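Local coordinates for (R)-specific enoyl-CoA hydratase (Aeromonas punctata, PDB 1IQ6), which catalyses the hydration of trans-2-enoyl-CoA of four to six carbons to (3R)-3-hydroxyacyl-CoA, a step linked to polyhydroxyalkanoate biosynthesis, at residues A25-S30 against I52-L57; R13-F18 against G91-A96; S60-L65 against L112-F117; L6-K11 against V98-L103; S75-Q80 against G127-K132. All coordinates share one frame; numbering follows the deposited sequence.

Contact 1 of 5, residues A25-S30 against I52-L57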
# COMPACT_ATOMS: atom_id res chain seq x y z
N ALA B 25 -11.20 -4.91 -8.43
CA ALA B 25 -10.77 -3.58 -8.84
C ALA B 25 -9.32 -3.35 -8.40
O ALA B 25 -8.54 -2.73 -9.13
CB ALA B 25 -11.68 -2.52 -8.22
N PHE B 26 -8.96 -3.84 -7.22
CA PHE B 26 -7.59 -3.65 -6.75
C PHE B 26 -6.63 -4.49 -7.58
O PHE B 26 -5.52 -4.05 -7.87
CB PHE B 26 -7.44 -4.04 -5.28
CG PHE B 26 -6.06 -3.75 -4.73
CD1 PHE B 26 -5.68 -2.45 -4.45
CD2 PHE B 26 -5.14 -4.78 -4.55
CE1 PHE B 26 -4.39 -2.17 -4.00
CE2 PHE B 26 -3.85 -4.51 -4.10
CZ PHE B 26 -3.48 -3.20 -3.82
N ALA B 27 -7.06 -5.69 -7.96
CA ALA B 27 -6.23 -6.56 -8.78
C ALA B 27 -5.91 -5.85 -10.10
O ALA B 27 -4.77 -5.84 -10.55
CB ALA B 27 -6.96 -7.87 -9.05
N ALA B 28 -6.93 -5.23 -10.70
CA ALA B 28 -6.74 -4.51 -11.95
C ALA B 28 -5.79 -3.31 -11.83
O ALA B 28 -4.97 -3.07 -12.71
CB ALA B 28 -8.09 -4.04 -12.49
N LEU B 29 -5.91 -2.55 -10.74
CA LEU B 29 -5.05 -1.39 -10.52
C LEU B 29 -3.60 -1.77 -10.21
O LEU B 29 -2.66 -1.16 -10.72
CB LEU B 29 -5.59 -0.54 -9.37
CG LEU B 29 -6.90 0.23 -9.60
CD1 LEU B 29 -7.45 0.70 -8.27
CD2 LEU B 29 -6.63 1.41 -10.53
N SER B 30 -3.44 -2.78 -9.36
CA SER B 30 -2.12 -3.24 -8.92
C SER B 30 -1.45 -4.22 -9.87
O SER B 30 -0.23 -4.41 -9.80
CB SER B 30 -2.25 -3.92 -7.56
OG SER B 30 -3.00 -5.13 -7.68
N ILE B 52 -8.45 -14.61 -0.14
CA ILE B 52 -8.14 -13.57 0.83
C ILE B 52 -7.91 -12.23 0.14
O ILE B 52 -7.54 -12.16 -1.03
CB ILE B 52 -6.89 -13.94 1.66
CG1 ILE B 52 -5.66 -14.07 0.75
CG2 ILE B 52 -7.13 -15.26 2.39
CD1 ILE B 52 -4.37 -14.35 1.51
N VAL B 53 -8.16 -11.15 0.89
CA VAL B 53 -7.98 -9.79 0.38
C VAL B 53 -6.50 -9.44 0.31
O VAL B 53 -5.73 -9.80 1.20
CB VAL B 53 -8.69 -8.78 1.32
CG1 VAL B 53 -8.47 -7.36 0.83
CG2 VAL B 53 -10.18 -9.10 1.39
N HIS B 54 -6.08 -8.73 -0.75
CA HIS B 54 -4.68 -8.33 -0.89
C HIS B 54 -4.25 -7.54 0.34
O HIS B 54 -4.93 -6.61 0.75
CB HIS B 54 -4.48 -7.39 -2.08
CG HIS B 54 -4.84 -7.97 -3.40
ND1 HIS B 54 -6.14 -8.26 -3.76
CD2 HIS B 54 -4.08 -8.24 -4.49
CE1 HIS B 54 -6.17 -8.67 -5.02
NE2 HIS B 54 -4.93 -8.67 -5.48
N GLY B 55 -3.09 -7.89 0.90
CA GLY B 55 -2.61 -7.16 2.05
C GLY B 55 -2.42 -5.69 1.71
O GLY B 55 -2.67 -4.81 2.54
N MET B 56 -1.98 -5.41 0.49
CA MET B 56 -1.77 -4.02 0.10
C MET B 56 -3.08 -3.24 -0.10
O MET B 56 -3.07 -2.01 -0.13
CB MET B 56 -0.88 -3.94 -1.14
CG MET B 56 0.61 -4.23 -0.86
SD MET B 56 1.41 -3.08 0.33
CE MET B 56 1.83 -1.74 -0.79
N LEU B 57 -4.19 -3.95 -0.25
CA LEU B 57 -5.48 -3.28 -0.36
C LEU B 57 -5.88 -2.91 1.08
O LEU B 57 -6.34 -1.80 1.34
CB LEU B 57 -6.54 -4.20 -1.00
CG LEU B 57 -7.98 -3.66 -1.03
CD1 LEU B 57 -8.02 -2.26 -1.61
CD2 LEU B 57 -8.86 -4.61 -1.86
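Residues 25-30 form the last turns of helix 20-30. Residues 52-54 lead into helix 55-68, and H54 is its N-cap. The backbones come nearest at F26 and L57, whose CA atoms are 6.7 Å apart. F26 CG is anti to the backbone N (chi1 -175°), which sends the ring toward the start of helix 55-68. L57 CB lies over one face, 3.8 Å from the ring centroid and close to the normal, a CH-pi contact. S30 CB covers the opposite face. The CD2 edge of F26 meets the face of H54 in a T-shaped stack, with CD2 3.4 Å from H54 CG and the planes at 69°. F26 CZ touches M56 CB at 3.8 Å. No hydrogen bond crosses the contact. S30 OG instead turns back to F26 O at 2.7 Å, and that carbonyl also accepts from S30 N. H54 NE2 is bonded to D32 O, and the imidazole also stacks on H37. D32, H37 and G55 belong by similarity to the substrate-binding site. ND1 of H54 is buried without a partner. The bond to D32 and the two ring contacts would hold the imidazole in place, consistent with a second-shell role beside H37.

Contact 2 of 5, residues R13-F18 against G91-A96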
# COMPACT_ATOMS: atom_id res chain seq x y z
N ARG B 13 -10.41 5.83 13.44
CA ARG B 13 -10.64 4.50 12.89
C ARG B 13 -11.79 4.50 11.91
O ARG B 13 -12.58 5.45 11.84
CB ARG B 13 -10.93 3.50 14.02
CG ARG B 13 -12.23 3.76 14.77
CD ARG B 13 -12.69 2.54 15.56
NE ARG B 13 -11.79 2.18 16.65
CZ ARG B 13 -12.00 1.17 17.49
NH1 ARG B 13 -11.14 0.91 18.46
NH2 ARG B 13 -13.09 0.41 17.35
N LEU B 14 -11.87 3.43 11.13
CA LEU B 14 -12.95 3.26 10.17
C LEU B 14 -13.05 1.76 9.91
O LEU B 14 -12.11 1.01 10.17
CB LEU B 14 -12.69 4.02 8.87
CG LEU B 14 -11.52 3.69 7.94
CD1 LEU B 14 -11.74 2.35 7.25
CD2 LEU B 14 -11.39 4.79 6.90
N SER B 15 -14.21 1.32 9.44
CA SER B 15 -14.41 -0.08 9.14
C SER B 15 -14.86 -0.19 7.69
O SER B 15 -15.48 0.73 7.16
CB SER B 15 -15.46 -0.70 10.06
OG SER B 15 -15.00 -0.71 11.41
N LYS B 16 -14.53 -1.31 7.07
CA LYS B 16 -14.91 -1.51 5.68
C LYS B 16 -14.88 -2.97 5.29
O LYS B 16 -14.11 -3.75 5.85
CB LYS B 16 -13.96 -0.73 4.77
CG LYS B 16 -14.34 -0.81 3.31
CD LYS B 16 -13.58 0.20 2.48
CE LYS B 16 -14.08 0.17 1.05
NZ LYS B 16 -13.51 1.26 0.23
N ARG B 17 -15.72 -3.33 4.33
CA ARG B 17 -15.78 -4.70 3.83
C ARG B 17 -15.28 -4.71 2.40
O ARG B 17 -15.82 -4.01 1.54
CB ARG B 17 -17.22 -5.22 3.86
CG ARG B 17 -17.74 -5.62 5.22
CD ARG B 17 -19.19 -6.10 5.12
NE ARG B 17 -19.74 -6.44 6.43
CZ ARG B 17 -19.52 -7.58 7.07
NH1 ARG B 17 -20.05 -7.78 8.27
NH2 ARG B 17 -18.78 -8.53 6.51
N PHE B 18 -14.24 -5.49 2.13
CA PHE B 18 -13.73 -5.60 0.77
C PHE B 18 -14.28 -6.90 0.21
O PHE B 18 -13.86 -7.98 0.61
CB PHE B 18 -12.20 -5.64 0.75
CG PHE B 18 -11.56 -4.32 1.09
CD1 PHE B 18 -10.76 -4.20 2.22
CD2 PHE B 18 -11.72 -3.21 0.26
CE1 PHE B 18 -10.14 -2.99 2.53
CE2 PHE B 18 -11.10 -2.00 0.56
CZ PHE B 18 -10.30 -1.90 1.70
N GLY B 91 -14.98 -10.39 1.61
CA GLY B 91 -16.33 -10.22 2.11
C GLY B 91 -16.41 -9.89 3.59
O GLY B 91 -17.41 -9.36 4.05
N ASP B 92 -15.35 -10.20 4.33
CA ASP B 92 -15.33 -9.91 5.76
C ASP B 92 -14.99 -8.46 6.03
O ASP B 92 -14.33 -7.80 5.21
CB ASP B 92 -14.33 -10.82 6.48
CG ASP B 92 -14.82 -12.26 6.58
OD1 ASP B 92 -14.04 -13.12 7.04
OD2 ASP B 92 -15.98 -12.52 6.22
N GLU B 93 -15.44 -7.96 7.16
CA GLU B 93 -15.17 -6.57 7.54
C GLU B 93 -13.85 -6.47 8.29
O GLU B 93 -13.40 -7.43 8.91
CB GLU B 93 -16.32 -6.05 8.42
CG GLU B 93 -16.10 -4.66 8.99
CD GLU B 93 -17.25 -4.21 9.88
OE1 GLU B 93 -18.22 -3.62 9.35
OE2 GLU B 93 -17.19 -4.46 11.10
N VAL B 94 -13.22 -5.30 8.19
CA VAL B 94 -11.98 -5.03 8.91
C VAL B 94 -12.12 -3.64 9.52
O VAL B 94 -12.98 -2.85 9.13
CB VAL B 94 -10.73 -5.01 7.99
CG1 VAL B 94 -10.56 -6.36 7.33
CG2 VAL B 94 -10.83 -3.89 6.97
N THR B 95 -11.26 -3.36 10.49
CA THR B 95 -11.25 -2.05 11.13
C THR B 95 -9.82 -1.53 11.04
O THR B 95 -8.87 -2.22 11.43
CB THR B 95 -11.67 -2.15 12.61
OG1 THR B 95 -13.02 -2.65 12.69
CG2 THR B 95 -11.62 -0.77 13.28
N ALA B 96 -9.67 -0.33 10.48
CA ALA B 96 -8.36 0.30 10.35
C ALA B 96 -8.27 1.31 11.48
O ALA B 96 -9.23 2.04 11.75
CB ALA B 96 -8.25 1.00 9.00
O HOH W 1 -12.50 -5.87 4.52
O HOH W 2 -18.71 -11.86 7.16
O HOH W 3 -20.68 -4.18 7.35
O HOH W 4 -12.73 -8.00 3.16
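This is the edge pairing of the hot-dog sheet, where outer strand 11-17 runs antiparallel to the start of strand 93-103, at 155°. L14-A96 and K16-V94 are hydrogen-bonded pairs, and S15-T95 between them is a non-hydrogen-bonded pair. The bond from A96 N to L14 O is short, 2.8 Å, and comes nearly along the C=O axis. K16 N reaches V94 O at 3.0 Å in the carbonyl plane. On the S15 and T95 side the two hydroxyls share a hydrogen bond, OG to OG1 at 3.1 Å. R17 lies across E93 there. Its chain is extended from CG to NE, and E93 CB sits over the centre of the guanidinium face, 3.8 Å from CZ. NH2 gives an in-plane bond to G91 O at 2.9 Å. A water bridges R17 NE and E93 OE1; the charges are near but form no direct salt bridge. Where the strands part, G91 N closes on F18 O at 2.8 Å. One water there accepts from F18 N and lies within hydrogen-bonding distance of K16 O and D92 O. On the opposite face, L14 and A96 pack on L65 of helix 55-68. F18, next along from R17, packs on L57 and L61 of that helix. K16 NZ salt-bridges E31 and hydrogen-bonds L29 O, both of the second subunit. V94 and A96 lean on I116 of strand 109-117.

Contact 3 of 5, residues S60-L65 against L112-F117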
# COMPACT_ATOMS: atom_id res chain seq x y z
N SER B 60 -4.06 0.07 2.23
CA SER B 60 -4.46 1.32 1.59
C SER B 60 -5.45 2.13 2.43
O SER B 60 -5.58 3.34 2.25
CB SER B 60 -5.06 1.03 0.21
OG SER B 60 -4.06 0.51 -0.66
N LEU B 61 -6.14 1.47 3.36
CA LEU B 61 -7.09 2.16 4.21
C LEU B 61 -6.40 3.19 5.10
O LEU B 61 -7.01 4.16 5.54
CB LEU B 61 -7.87 1.17 5.09
CG LEU B 61 -8.90 0.32 4.33
CD1 LEU B 61 -9.57 -0.64 5.30
CD2 LEU B 61 -9.94 1.23 3.67
N PHE B 62 -5.11 2.98 5.38
CA PHE B 62 -4.38 3.94 6.20
C PHE B 62 -4.34 5.29 5.49
O PHE B 62 -4.45 6.33 6.13
CB PHE B 62 -2.95 3.45 6.47
CG PHE B 62 -2.88 2.17 7.26
CD1 PHE B 62 -1.82 1.28 7.07
CD2 PHE B 62 -3.85 1.84 8.21
CE1 PHE B 62 -1.73 0.09 7.79
CE2 PHE B 62 -3.78 0.65 8.94
CZ PHE B 62 -2.71 -0.23 8.73
N SER B 63 -4.19 5.26 4.17
CA SER B 63 -4.14 6.48 3.38
C SER B 63 -5.43 7.27 3.59
O SER B 63 -5.41 8.49 3.72
CB SER B 63 -3.95 6.15 1.90
OG SER B 63 -3.43 7.26 1.18
N GLY B 64 -6.55 6.55 3.64
CA GLY B 64 -7.83 7.20 3.85
C GLY B 64 -7.93 7.86 5.21
O GLY B 64 -8.37 9.01 5.32
N LEU B 65 -7.53 7.15 6.26
CA LEU B 65 -7.59 7.72 7.60
C LEU B 65 -6.62 8.88 7.77
O LEU B 65 -6.97 9.92 8.32
CB LEU B 65 -7.28 6.64 8.64
CG LEU B 65 -8.43 5.69 8.97
CD1 LEU B 65 -7.95 4.60 9.92
CD2 LEU B 65 -9.58 6.48 9.59
N LEU B 112 2.64 7.77 13.28
CA LEU B 112 1.43 7.13 13.78
C LEU B 112 1.50 5.62 13.66
O LEU B 112 2.06 5.09 12.70
CB LEU B 112 0.20 7.61 12.99
CG LEU B 112 -0.09 9.12 12.91
CD1 LEU B 112 0.62 9.69 11.69
CD2 LEU B 112 -1.60 9.36 12.82
N THR B 113 0.94 4.92 14.64
CA THR B 113 0.89 3.47 14.57
C THR B 113 -0.36 3.19 13.74
O THR B 113 -1.41 3.79 13.95
CB THR B 113 0.78 2.85 15.98
OG1 THR B 113 2.07 2.91 16.61
CG2 THR B 113 0.33 1.39 15.91
N THR B 114 -0.22 2.29 12.77
CA THR B 114 -1.30 1.94 11.85
C THR B 114 -1.60 0.45 11.92
O THR B 114 -0.73 -0.38 11.66
CB THR B 114 -0.88 2.32 10.42
OG1 THR B 114 0.34 1.63 10.09
CG2 THR B 114 -0.63 3.82 10.32
N ARG B 115 -2.84 0.11 12.27
CA ARG B 115 -3.24 -1.28 12.41
C ARG B 115 -4.55 -1.63 11.73
O ARG B 115 -5.46 -0.81 11.65
CB ARG B 115 -3.36 -1.62 13.90
CG ARG B 115 -2.04 -1.46 14.62
CD ARG B 115 -2.10 -1.76 16.11
NE ARG B 115 -0.74 -1.75 16.63
CZ ARG B 115 -0.42 -1.70 17.92
NH1 ARG B 115 0.86 -1.69 18.27
NH2 ARG B 115 -1.36 -1.64 18.85
N ILE B 116 -4.63 -2.86 11.23
CA ILE B 116 -5.84 -3.39 10.61
C ILE B 116 -6.22 -4.60 11.45
O ILE B 116 -5.40 -5.49 11.67
CB ILE B 116 -5.61 -3.89 9.16
CG1 ILE B 116 -5.19 -2.74 8.24
CG2 ILE B 116 -6.90 -4.54 8.64
CD1 ILE B 116 -6.26 -1.70 8.00
N PHE B 117 -7.46 -4.63 11.93
CA PHE B 117 -7.96 -5.75 12.71
C PHE B 117 -9.03 -6.49 11.92
O PHE B 117 -9.82 -5.88 11.20
CB PHE B 117 -8.57 -5.29 14.04
CG PHE B 117 -7.56 -4.91 15.07
CD1 PHE B 117 -7.08 -3.60 15.15
CD2 PHE B 117 -7.05 -5.86 15.95
CE1 PHE B 117 -6.11 -3.25 16.09
CE2 PHE B 117 -6.08 -5.52 16.90
CZ PHE B 117 -5.61 -4.21 16.96
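The ring of F62 lies flat over T114. T114 CB stands 3.4 Å from the ring centroid and only 5° off its normal, so its C-H points into the centre of the face, a CH-pi contact. F62 CG is anti to the carbonyl carbon (chi1 -64°), which brings the ring down from the helix onto the strand. T114 OG1 holds the crowded position between its backbone N and carbonyl carbon. From there it lies over the same face, 3.5 Å from F62 CE1. That hydroxyl is hydrogen-bonded to Q80 NE2, so the polar atom under the ring has a partner. The far rim meets the strand backbone, with R115 C at its edge and F62 CZ 3.4 Å from T114 C. I116 reaches back to the same rim. Its chain is bent at chi2, which puts CD1 3.5 Å from F62 CE2. Y77, Q80 and L82 of strand 76-84 also pack on F62. The helix and strand axes approach to 9.1 Å and run at 125°. A long central helix laid across an antiparallel sheet, with aromatic and aliphatic side chains between, is the hallmark of the hot-dog fold of MaoC-like hydratases.

Contact 4 of 5, residues L6-K11 against V98-L103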
# COMPACT_ATOMS: atom_id res chain seq x y z
N LEU B 6 -2.69 18.96 16.72
CA LEU B 6 -2.47 17.53 16.68
C LEU B 6 -1.74 17.18 17.98
O LEU B 6 -0.86 17.92 18.41
CB LEU B 6 -1.60 17.16 15.47
CG LEU B 6 -1.43 15.68 15.16
CD1 LEU B 6 -2.79 15.07 14.86
CD2 LEU B 6 -0.50 15.50 13.97
N GLU B 7 -2.12 16.07 18.60
CA GLU B 7 -1.50 15.65 19.85
C GLU B 7 -1.25 14.16 19.92
O GLU B 7 -2.01 13.35 19.37
CB GLU B 7 -2.39 16.05 21.04
CG GLU B 7 -2.63 17.54 21.20
CD GLU B 7 -3.47 17.85 22.42
OE1 GLU B 7 -3.07 17.47 23.54
OE2 GLU B 7 -4.54 18.48 22.26
N VAL B 8 -0.17 13.79 20.60
CA VAL B 8 0.18 12.39 20.78
C VAL B 8 -0.99 11.74 21.52
O VAL B 8 -1.52 12.31 22.48
CB VAL B 8 1.46 12.25 21.63
CG1 VAL B 8 1.69 10.79 22.01
CG2 VAL B 8 2.65 12.78 20.84
N GLY B 9 -1.39 10.56 21.07
CA GLY B 9 -2.49 9.87 21.71
C GLY B 9 -3.81 9.98 20.96
O GLY B 9 -4.73 9.21 21.22
N GLN B 10 -3.91 10.96 20.06
CA GLN B 10 -5.14 11.11 19.29
C GLN B 10 -5.26 9.92 18.35
O GLN B 10 -4.25 9.41 17.86
CB GLN B 10 -5.13 12.42 18.50
CG GLN B 10 -5.15 13.66 19.39
CD GLN B 10 -5.15 14.95 18.60
OE1 GLN B 10 -4.62 15.02 17.50
NE2 GLN B 10 -5.74 16.00 19.18
N LYS B 11 -6.48 9.47 18.13
CA LYS B 11 -6.70 8.31 17.27
C LYS B 11 -7.92 8.44 16.38
O LYS B 11 -8.78 9.29 16.59
CB LYS B 11 -6.84 7.06 18.13
CG LYS B 11 -7.91 7.13 19.19
CD LYS B 11 -7.91 5.89 20.07
CE LYS B 11 -8.93 5.99 21.20
NZ LYS B 11 -10.33 6.11 20.70
N VAL B 98 -5.56 4.26 13.44
CA VAL B 98 -4.31 5.01 13.47
C VAL B 98 -4.28 5.80 14.77
O VAL B 98 -5.32 6.19 15.31
CB VAL B 98 -4.16 5.99 12.26
CG1 VAL B 98 -4.26 5.22 10.95
CG2 VAL B 98 -5.19 7.11 12.34
N GLU B 99 -3.07 6.02 15.29
CA GLU B 99 -2.90 6.77 16.52
C GLU B 99 -1.58 7.53 16.46
O GLU B 99 -0.55 6.96 16.11
CB GLU B 99 -2.90 5.84 17.73
CG GLU B 99 -2.51 6.55 19.02
CD GLU B 99 -2.63 5.69 20.26
OE1 GLU B 99 -2.26 6.17 21.35
OE2 GLU B 99 -3.11 4.53 20.16
N VAL B 100 -1.62 8.81 16.82
CA VAL B 100 -0.41 9.62 16.82
C VAL B 100 0.49 9.18 17.96
O VAL B 100 0.06 9.14 19.12
CB VAL B 100 -0.73 11.12 17.00
CG1 VAL B 100 0.56 11.92 17.02
CG2 VAL B 100 -1.65 11.60 15.88
N THR B 101 1.74 8.84 17.65
CA THR B 101 2.68 8.40 18.68
C THR B 101 3.83 9.38 18.88
O THR B 101 4.50 9.34 19.91
CB THR B 101 3.28 7.02 18.35
OG1 THR B 101 3.99 7.08 17.10
CG2 THR B 101 2.18 5.97 18.27
N ALA B 102 4.05 10.26 17.91
CA ALA B 102 5.14 11.23 18.03
C ALA B 102 4.95 12.42 17.10
O ALA B 102 4.44 12.29 15.99
CB ALA B 102 6.47 10.56 17.75
N LEU B 103 5.36 13.59 17.58
CA LEU B 103 5.27 14.82 16.80
C LEU B 103 6.61 15.53 16.88
O LEU B 103 6.99 16.04 17.93
CB LEU B 103 4.17 15.74 17.36
CG LEU B 103 2.72 15.26 17.23
CD1 LEU B 103 1.80 16.21 17.97
CD2 LEU B 103 2.35 15.18 15.76
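The tight part of this contact is apolar and is built by L6, V100 and L103. L6 CG is anti to the backbone N (chi1 -171°), which carries the isobutyl group across to strand 93-103. L6 CD2 presses on L103 CD2 at 3.4 Å, tighter than normal van der Waals contact. L103 CD1 sits 3.2 Å from L6 O. The other branch of L6, CD1, rests 3.8 Å from V100 CG2. V100 is buried, and its CB also meets E7 O at 3.5 Å. Next to this cluster the chain makes a type II beta turn from E7 to Q10. G9 takes the third position with a positive phi of 102°, where a CB would collide with the preceding carbonyl oxygen. Two bonds hold the turn to the strand. G9 N gives to V100 O at 2.8 Å, from above the carbonyl plane. V100 N gives to Q10 O at 2.9 Å, nearly along the C=O axis. Q10 OE1 accepts from E7 N, which stands almost straight above the amide plane. Q10 NE2 binds S5 O, so the Q10 amide ties the end of the turn back to its start.

The outer side is looser. V8 CG1 lies 3.7 Å from V100 O, and its contacts with other side chains are long. E99 extends alongside G9, with OE1 3.7 Å from G9 CA. K11 and E99 form a non-hydrogen-bonded antiparallel pair, but the ammonium end turns off from the strand. T101 and A102 both face T111 in a classic bulge. L6 and V100 pack on L70, beyond helix 55-68, while A110 and L112 of strand 109-117 back L6, L103 and V100.

Contact 5 of 5, residues S75-Q80 against G127-K132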
# COMPACT_ATOMS: atom_id res chain seq x y z
N SER B 75 -2.36 16.41 4.62
CA SER B 75 -1.27 15.53 5.04
C SER B 75 -0.56 14.92 3.84
O SER B 75 -1.18 14.59 2.83
CB SER B 75 -1.80 14.39 5.92
OG SER B 75 -2.35 14.89 7.12
N ILE B 76 0.76 14.79 3.95
CA ILE B 76 1.56 14.20 2.89
C ILE B 76 2.31 12.97 3.42
O ILE B 76 3.00 13.04 4.44
CB ILE B 76 2.58 15.22 2.33
CG1 ILE B 76 1.83 16.39 1.68
CG2 ILE B 76 3.50 14.55 1.33
CD1 ILE B 76 2.74 17.49 1.16
N TYR B 77 2.15 11.85 2.73
CA TYR B 77 2.79 10.59 3.09
C TYR B 77 4.30 10.65 2.89
O TYR B 77 4.78 10.98 1.81
CB TYR B 77 2.22 9.48 2.21
CG TYR B 77 1.60 8.29 2.92
CD1 TYR B 77 0.53 7.62 2.33
CD2 TYR B 77 2.10 7.80 4.13
CE1 TYR B 77 -0.02 6.49 2.91
CE2 TYR B 77 1.55 6.66 4.72
CZ TYR B 77 0.49 6.01 4.10
OH TYR B 77 -0.08 4.88 4.65
N LEU B 78 5.06 10.34 3.94
CA LEU B 78 6.51 10.33 3.84
C LEU B 78 7.01 8.88 3.91
O LEU B 78 8.00 8.52 3.28
CB LEU B 78 7.15 11.16 4.96
CG LEU B 78 6.86 12.66 4.96
CD1 LEU B 78 7.65 13.32 6.09
CD2 LEU B 78 7.25 13.28 3.62
N GLY B 79 6.32 8.05 4.69
CA GLY B 79 6.73 6.66 4.81
C GLY B 79 5.67 5.79 5.45
O GLY B 79 4.81 6.28 6.18
N GLN B 80 5.74 4.49 5.17
CA GLN B 80 4.80 3.53 5.74
C GLN B 80 5.46 2.17 5.85
O GLN B 80 5.98 1.66 4.86
CB GLN B 80 3.54 3.42 4.88
CG GLN B 80 2.55 2.35 5.35
CD GLN B 80 1.80 2.75 6.62
OE1 GLN B 80 1.08 3.74 6.65
NE2 GLN B 80 1.97 1.96 7.68
N GLY B 127 2.04 -1.58 11.62
CA GLY B 127 3.19 -0.84 11.14
C GLY B 127 3.09 0.60 11.60
O GLY B 127 2.33 0.91 12.52
N GLU B 128 3.87 1.46 10.95
CA GLU B 128 3.89 2.88 11.30
C GLU B 128 3.93 3.77 10.06
O GLU B 128 4.60 3.46 9.08
CB GLU B 128 5.12 3.20 12.14
CG GLU B 128 5.16 2.59 13.52
CD GLU B 128 6.46 2.91 14.23
OE1 GLU B 128 7.52 2.43 13.77
OE2 GLU B 128 6.43 3.65 15.23
N ALA B 129 3.22 4.88 10.14
CA ALA B 129 3.20 5.85 9.06
C ALA B 129 3.93 7.10 9.54
O ALA B 129 3.91 7.44 10.72
CB ALA B 129 1.77 6.21 8.68
N VAL B 130 4.61 7.76 8.61
CA VAL B 130 5.31 9.00 8.89
C VAL B 130 4.69 9.97 7.89
O VAL B 130 4.72 9.71 6.68
CB VAL B 130 6.82 8.89 8.64
CG1 VAL B 130 7.49 10.24 8.90
CG2 VAL B 130 7.43 7.83 9.55
N VAL B 131 4.13 11.07 8.38
CA VAL B 131 3.48 12.02 7.50
C VAL B 131 3.81 13.48 7.78
O VAL B 131 4.02 13.87 8.93
CB VAL B 131 1.94 11.87 7.57
CG1 VAL B 131 1.54 10.45 7.23
CG2 VAL B 131 1.45 12.24 8.95
N LYS B 132 3.84 14.27 6.72
CA LYS B 132 4.10 15.71 6.82
C LYS B 132 2.75 16.34 7.15
O LYS B 132 1.75 16.05 6.49
CB LYS B 132 4.63 16.24 5.48
CG LYS B 132 4.98 17.72 5.50
CD LYS B 132 5.48 18.19 4.14
CE LYS B 132 6.75 17.45 3.73
NZ LYS B 132 7.24 17.89 2.40
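Q80 lies near the middle of strand 76-84, beside A129 in a non-hydrogen-bonded antiparallel pair. From CB the chain starts with CG anti to the backbone N (chi1 176°), then bends at chi2 (72°), which brings the amide over strand 123-132. CD lies 4.0 Å from A129 CB. OE1 comes closer, 3.3 Å from that same methyl. It also accepts a short hydrogen bond from Y77 OH at 2.6 Å, in the carbonyl plane and on a lone pair. NE2 passes near E128 O, but the angle there is too poor for a bond; its partner is T114. Both ends of the amide are thus used, which fixes its rotation. The Y77 ring, tied at its hydroxyl, leans on A129 CB through CE2 and on V131 CG1 through CD2.

The backbone pairing is the outermost within this chain of the five-stranded hot-dog sheet, and it contains a classic beta bulge. L78 and G79 both face V130, whose carbonyl O accepts from L78 N at 2.8 Å and from G79 N at 3.0 Å. V130 N returns a bond to G79 O. Beyond the bulge the I76-K132 pair is regular, with K132 N to I76 O at 2.7 Å. The I76 and K132 side chains run side by side, with their CB atoms 3.9 Å apart. L78 CB meets V130 CG1, their chains crossing at about a right angle. G79 and Q80 also pair with a strand of the second subunit, so the sheet continues across the dimer interface. Y77 meets F84 and M56 of that subunit.

Overall arrangement
Contacts 2 and 5 pair strands of one antiparallel sheet, and contact 3 lays helix 55-68 on it. Contact 4 lays the turn before strand 11-17 along strand 93-103, its centre 22 Å from that of contact 2. Contact 3 shares the sheet's middle: F117 N probably hydrogen-bonds to T95 O of contact 2 (2.8 Å), and A129 N of contact 5 to L112 O (2.8 Å). Contact 1 lies at the start of the same helix and touches contact 2 through L57 CD1 and F18 CE2, 3.8 Å apart. It holds G55 of the substrate site inferred by similarity. Contact 4 lies farthest from contact 1, centres 28 Å apart. All but contact 4 touch the second subunit.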